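Local coordinates for glutathione S-transferase (Sulfitobacter, PDB 4GF0), which binds glutathione and probably catalyses its conjugation to electrophilic substrates, at the interface of chains A and B. Residues are numbered along the deposited sequence; one frame, centred on the assembly and turned at random. Chains: chain A/B, Glutathione S-transferase.

All three contacts belong to one two-fold interface, of the kind glutathione S-transferases use to dimerise. Contacts 1 and 2, their C-alpha centres about 6 Å apart, share A:Tyr100 and B:Ala70: in both, helix 89-111 packs against the start of the partner's helix 68-78. Contact 3, its C-alpha centre about 23 Å from that of contact 1 and about 17 Å from that of contact 2, joins the loop at A:Pro50 and A:Lys51 to helix 123-148 of chain B. Each N-terminal domain thus meets the partner's C-terminal helices near the axis and again further out, which probably fixes their mutual orientation.

Contact 1: the interface of chains A and B. Residues chain A 93, 96-97, 100-101, 104; chain B 66-67, 70.
B:Glu67 turns its CG away from its own carbonyl carbon (chi1 -58°) and then bends at chi2 (-66°), which lays the chain along helix 89-111 of chain A; A:Ser97 meets it there, its OG anti to the backbone N (chi1 174°) and pointing at B:Thr66. This is the dimer contact of a glutathione S-transferase: B:Glu67 lies in the glutathione-binding turn between strand 64-66 and helix 68-78, so the interface abuts the glutathione site. A:Ser97 OG and B:Thr66 OG1 share a hydrogen bond of 3.0 Å between hydroxyls. The methylene CG of B:Glu67 lies 3.3 Å from A:Ser97 O, while its OE2 comes to the edge of the A:Tyr101 ring, 3.8 Å from CD1, with ring and carboxylate planes steeply inclined. B:Glu67 OE1 is 2.6 Å from water 2, which also binds A:Ser104 OG; that hydroxyl bonds in turn to A:Tyr100 O. With an alanine in place of B:Glu67, water 2 would probably lose its carboxylate partner and a gap would open beside A:Tyr101. B:Ala70 presses its CB onto the helix backbone, 3.4 Å from A:Ser97 N. Its carbonyl O reaches A:Arg96 NH1 through water 1, which sits in the guanidinium plane.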
# COMPACT_ATOMS: atom_id res chain seq x y z
N ALA A 93 -6.43 -6.49 -11.22
CA ALA A 93 -5.06 -6.64 -10.75
C ALA A 93 -4.18 -5.50 -11.27
O ALA A 93 -3.27 -5.03 -10.60
CB ALA A 93 -4.49 -8.01 -11.15
N ARG A 96 -4.98 -2.63 -9.11
CA ARG A 96 -4.32 -2.73 -7.80
C ARG A 96 -2.81 -2.59 -7.88
O ARG A 96 -2.18 -2.14 -6.93
CB ARG A 96 -4.74 -4.00 -7.05
CG ARG A 96 -6.18 -3.93 -6.55
CD ARG A 96 -6.49 -5.01 -5.53
NE ARG A 96 -7.92 -4.97 -5.24
CZ ARG A 96 -8.83 -5.73 -5.85
NH1 ARG A 96 -8.45 -6.63 -6.76
NH2 ARG A 96 -10.12 -5.59 -5.55
N SER A 97 -2.23 -2.98 -9.01
CA SER A 97 -0.80 -2.81 -9.20
C SER A 97 -0.48 -1.33 -9.15
O SER A 97 0.50 -0.92 -8.53
CB SER A 97 -0.35 -3.38 -10.54
OG SER A 97 1.02 -3.09 -10.76
N TYR A 100 -0.80 -0.20 -5.41
CA TYR A 100 0.33 -0.58 -4.57
C TYR A 100 1.60 0.14 -4.97
O TYR A 100 2.43 0.43 -4.11
CB TYR A 100 0.53 -2.09 -4.55
CG TYR A 100 -0.36 -2.80 -3.55
CD1 TYR A 100 0.03 -2.96 -2.23
CD2 TYR A 100 -1.60 -3.30 -3.93
CE1 TYR A 100 -0.78 -3.60 -1.31
CE2 TYR A 100 -2.42 -3.94 -3.02
CZ TYR A 100 -2.00 -4.09 -1.71
OH TYR A 100 -2.80 -4.74 -0.81
N TYR A 101 1.78 0.41 -6.26
CA TYR A 101 2.93 1.19 -6.71
C TYR A 101 2.90 2.58 -6.06
O TYR A 101 3.92 3.09 -5.59
CB TYR A 101 2.97 1.34 -8.23
CG TYR A 101 4.11 2.21 -8.69
CD1 TYR A 101 5.39 1.70 -8.79
CD2 TYR A 101 3.90 3.55 -9.01
CE1 TYR A 101 6.44 2.49 -9.19
CE2 TYR A 101 4.96 4.35 -9.43
CZ TYR A 101 6.22 3.81 -9.52
OH TYR A 101 7.28 4.59 -9.92
N SER A 104 3.66 2.18 -2.22
CA SER A 104 4.98 1.66 -1.82
C SER A 104 6.14 2.45 -2.40
O SER A 104 7.27 2.39 -1.88
CB SER A 104 5.11 0.20 -2.25
OG SER A 104 5.08 0.08 -3.67
N THR B 66 2.35 -6.99 -11.66
CA THR B 66 3.38 -6.68 -10.67
C THR B 66 2.74 -6.18 -9.38
O THR B 66 1.54 -5.90 -9.35
CB THR B 66 4.36 -5.60 -11.16
OG1 THR B 66 3.62 -4.42 -11.51
CG2 THR B 66 5.14 -6.09 -12.38
N GLU B 67 3.57 -6.04 -8.34
CA GLU B 67 3.21 -5.58 -6.99
C GLU B 67 2.60 -6.70 -6.16
O GLU B 67 1.50 -7.17 -6.46
CB GLU B 67 2.29 -4.35 -6.98
CG GLU B 67 2.86 -3.13 -7.70
CD GLU B 67 4.09 -2.53 -7.02
OE1 GLU B 67 4.24 -2.67 -5.78
OE2 GLU B 67 4.90 -1.90 -7.72
N ALA B 70 -1.11 -6.64 -5.15
CA ALA B 70 -2.05 -6.77 -6.26
C ALA B 70 -2.10 -8.24 -6.69
O ALA B 70 -3.17 -8.77 -7.00
CB ALA B 70 -1.61 -5.89 -7.42
O HOH W 1 -5.85 -7.66 -7.77
O HOH W 2 3.88 -2.73 -3.16

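Contact 2: the interface of chains A and B. Residues chain A 69-70, 99-100, 103; chain B 69-70, 99-100.
A:Tyr100 and B:Tyr100 lie face to face across the two-fold, their planes 10° apart and their centroids 3.8 Å from each other. The long axes of the two side chains cross at about a right angle, so each ring covers the phenol end of the other with an offset toward the rim; A:Tyr100 CZ stands 3.4 Å from B:Tyr100 CZ. In A:Tyr100 CG is anti to the carbonyl carbon (chi1 -83°), and a chi2 of -87° turns the ring flat to its mate; B:Tyr100 matches it closely. The outer faces are closed by glycines: B:Gly69 CA sits over A:Tyr100, 3.6 Å from the ring centroid, and A:Gly69 CA does the same for B:Tyr100. Four layers result, glycine, ring, ring, glycine, with CH-pi contacts at both ends. A:Ala103 CB comes in at the edge of B:Tyr100, in its plane and 3.7 Å from CD1. Each phenol oxygen runs out over the partner's methionine, B:Tyr100 OH lying 3.5 Å from A:Met99 CB and 3.6 Å from the terminal methyl CE. The stack sits on the dimer axis, where the two 89-111 helices meet and the first turn of each 68-78 helix closes over the partner's ring.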
# COMPACT_ATOMS: atom_id res chain seq x y z
N GLY A 69 -5.31 2.58 0.23
CA GLY A 69 -5.70 1.55 -0.72
C GLY A 69 -6.78 0.63 -0.18
O GLY A 69 -7.66 0.18 -0.91
N ALA A 70 -6.71 0.34 1.12
CA ALA A 70 -7.71 -0.51 1.77
C ALA A 70 -9.05 0.21 1.82
O ALA A 70 -10.10 -0.39 1.60
CB ALA A 70 -7.24 -0.90 3.19
N MET A 99 -2.22 0.94 -7.64
CA MET A 99 -2.44 1.39 -6.27
C MET A 99 -1.28 1.04 -5.34
O MET A 99 -0.82 1.87 -4.57
CB MET A 99 -3.78 0.87 -5.72
CG MET A 99 -4.97 1.37 -6.53
SD MET A 99 -6.46 0.36 -6.28
CE MET A 99 -6.82 0.71 -4.57
N TYR A 100 -0.80 -0.20 -5.41
CA TYR A 100 0.33 -0.58 -4.57
C TYR A 100 1.60 0.14 -4.97
O TYR A 100 2.43 0.43 -4.11
CB TYR A 100 0.53 -2.09 -4.55
CG TYR A 100 -0.36 -2.80 -3.55
CD1 TYR A 100 0.03 -2.96 -2.23
CD2 TYR A 100 -1.60 -3.30 -3.93
CE1 TYR A 100 -0.78 -3.60 -1.31
CE2 TYR A 100 -2.42 -3.94 -3.02
CZ TYR A 100 -2.00 -4.09 -1.71
OH TYR A 100 -2.80 -4.74 -0.81
N ALA A 103 1.33 3.40 -3.29
CA ALA A 103 1.50 3.23 -1.84
C ALA A 103 2.94 2.95 -1.41
O ALA A 103 3.38 3.43 -0.37
CB ALA A 103 0.58 2.11 -1.32
N GLY B 69 0.96 -7.03 -3.34
CA GLY B 69 -0.40 -6.91 -2.85
C GLY B 69 -1.42 -7.12 -3.95
O GLY B 69 -2.48 -7.70 -3.72
N ALA B 70 -1.11 -6.64 -5.15
CA ALA B 70 -2.05 -6.77 -6.26
C ALA B 70 -2.10 -8.24 -6.69
O ALA B 70 -3.17 -8.77 -7.00
CB ALA B 70 -1.61 -5.89 -7.42
N MET B 99 -2.00 -5.32 4.61
CA MET B 99 -1.19 -5.46 3.40
C MET B 99 -0.60 -4.12 2.93
O MET B 99 0.59 -4.04 2.60
CB MET B 99 -2.01 -6.13 2.29
CG MET B 99 -2.38 -7.58 2.61
SD MET B 99 -3.82 -8.14 1.65
CE MET B 99 -3.04 -8.29 0.04
N TYR B 100 -1.41 -3.07 2.91
CA TYR B 100 -0.88 -1.76 2.53
C TYR B 100 0.08 -1.20 3.57
O TYR B 100 1.01 -0.46 3.23
CB TYR B 100 -2.01 -0.76 2.26
CG TYR B 100 -2.60 -0.88 0.87
CD1 TYR B 100 -2.02 -0.24 -0.22
CD2 TYR B 100 -3.74 -1.65 0.64
CE1 TYR B 100 -2.55 -0.35 -1.50
CE2 TYR B 100 -4.28 -1.77 -0.64
CZ TYR B 100 -3.69 -1.11 -1.70
OH TYR B 100 -4.24 -1.21 -2.96

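Contact 3: the interface of chains A and B. Residues chain A 50-51; chain B 143, 147.
A:Lys51 lays its aliphatic chain over one face of the B:Phe143 ring, the two side chains crossing at about a right angle. A:Lys51 CG is the atom over the face, 3.9 Å from the B:Phe143 ring centroid and offset toward the rim in a CH-pi contact. From there the chain passes the outer end of the ring: A:Lys51 CD and CE each lie 3.5 Å from B:Phe143 CZ. A bend at chi3 (-77°) carries the chain past that end, and A:Lys51 NZ finishes 4.1 Å from B:Phe143 CZ, so the methylenes make most of the contact. Alongside, A:Pro50 brings CG to 3.7 Å from the carboxylate oxygen OD2 of B:Asp147, a van der Waals touch. What positions the ring is the B:Phe143 chi1 of -177°, CG anti to the backbone N, which extends it from its helix toward the loop. Behind it, B:Asp147 CB lies 3.4 Å above the B:Phe143 ring plane on the face opposite A:Lys51, so the phenyl is held between the lysine methylenes and a CB of its own helix. Docking on the last turns of helix 123-148 of chain B may thus steady a loop of chain A's N-terminal domain that runs into the glutathione-binding residues A:Gly52 to A:Pro55, ahead of strand 56-58.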
# COMPACT_ATOMS: atom_id res chain seq x y z
N PRO A 50 -3.55 5.08 15.61
CA PRO A 50 -2.26 5.07 16.32
C PRO A 50 -1.07 5.37 15.42
O PRO A 50 -0.01 5.74 15.93
CB PRO A 50 -2.18 3.63 16.85
CG PRO A 50 -3.59 3.18 16.95
CD PRO A 50 -4.31 3.84 15.81
N LYS A 51 -1.22 5.20 14.10
CA LYS A 51 -0.13 5.51 13.18
C LYS A 51 0.03 7.02 12.94
O LYS A 51 1.04 7.46 12.41
CB LYS A 51 -0.32 4.77 11.84
CG LYS A 51 -0.14 3.27 11.98
CD LYS A 51 -0.46 2.53 10.69
CE LYS A 51 -1.96 2.43 10.47
NZ LYS A 51 -2.24 1.58 9.26
N PHE B 143 3.70 -2.23 16.24
CA PHE B 143 2.39 -1.98 15.64
C PHE B 143 1.76 -3.28 15.14
O PHE B 143 0.55 -3.49 15.30
CB PHE B 143 2.47 -0.96 14.49
CG PHE B 143 1.13 -0.64 13.91
CD1 PHE B 143 0.27 0.22 14.57
CD2 PHE B 143 0.71 -1.23 12.72
CE1 PHE B 143 -0.99 0.51 14.05
CE2 PHE B 143 -0.55 -0.96 12.20
CZ PHE B 143 -1.40 -0.08 12.87
N ASP B 147 -1.71 -4.01 16.83
CA ASP B 147 -2.81 -3.50 16.00
C ASP B 147 -3.10 -4.21 14.67
O ASP B 147 -4.08 -3.88 14.00
CB ASP B 147 -2.58 -2.03 15.70
CG ASP B 147 -2.84 -1.14 16.88
OD1 ASP B 147 -1.97 -1.04 17.77
OD2 ASP B 147 -3.93 -0.52 16.93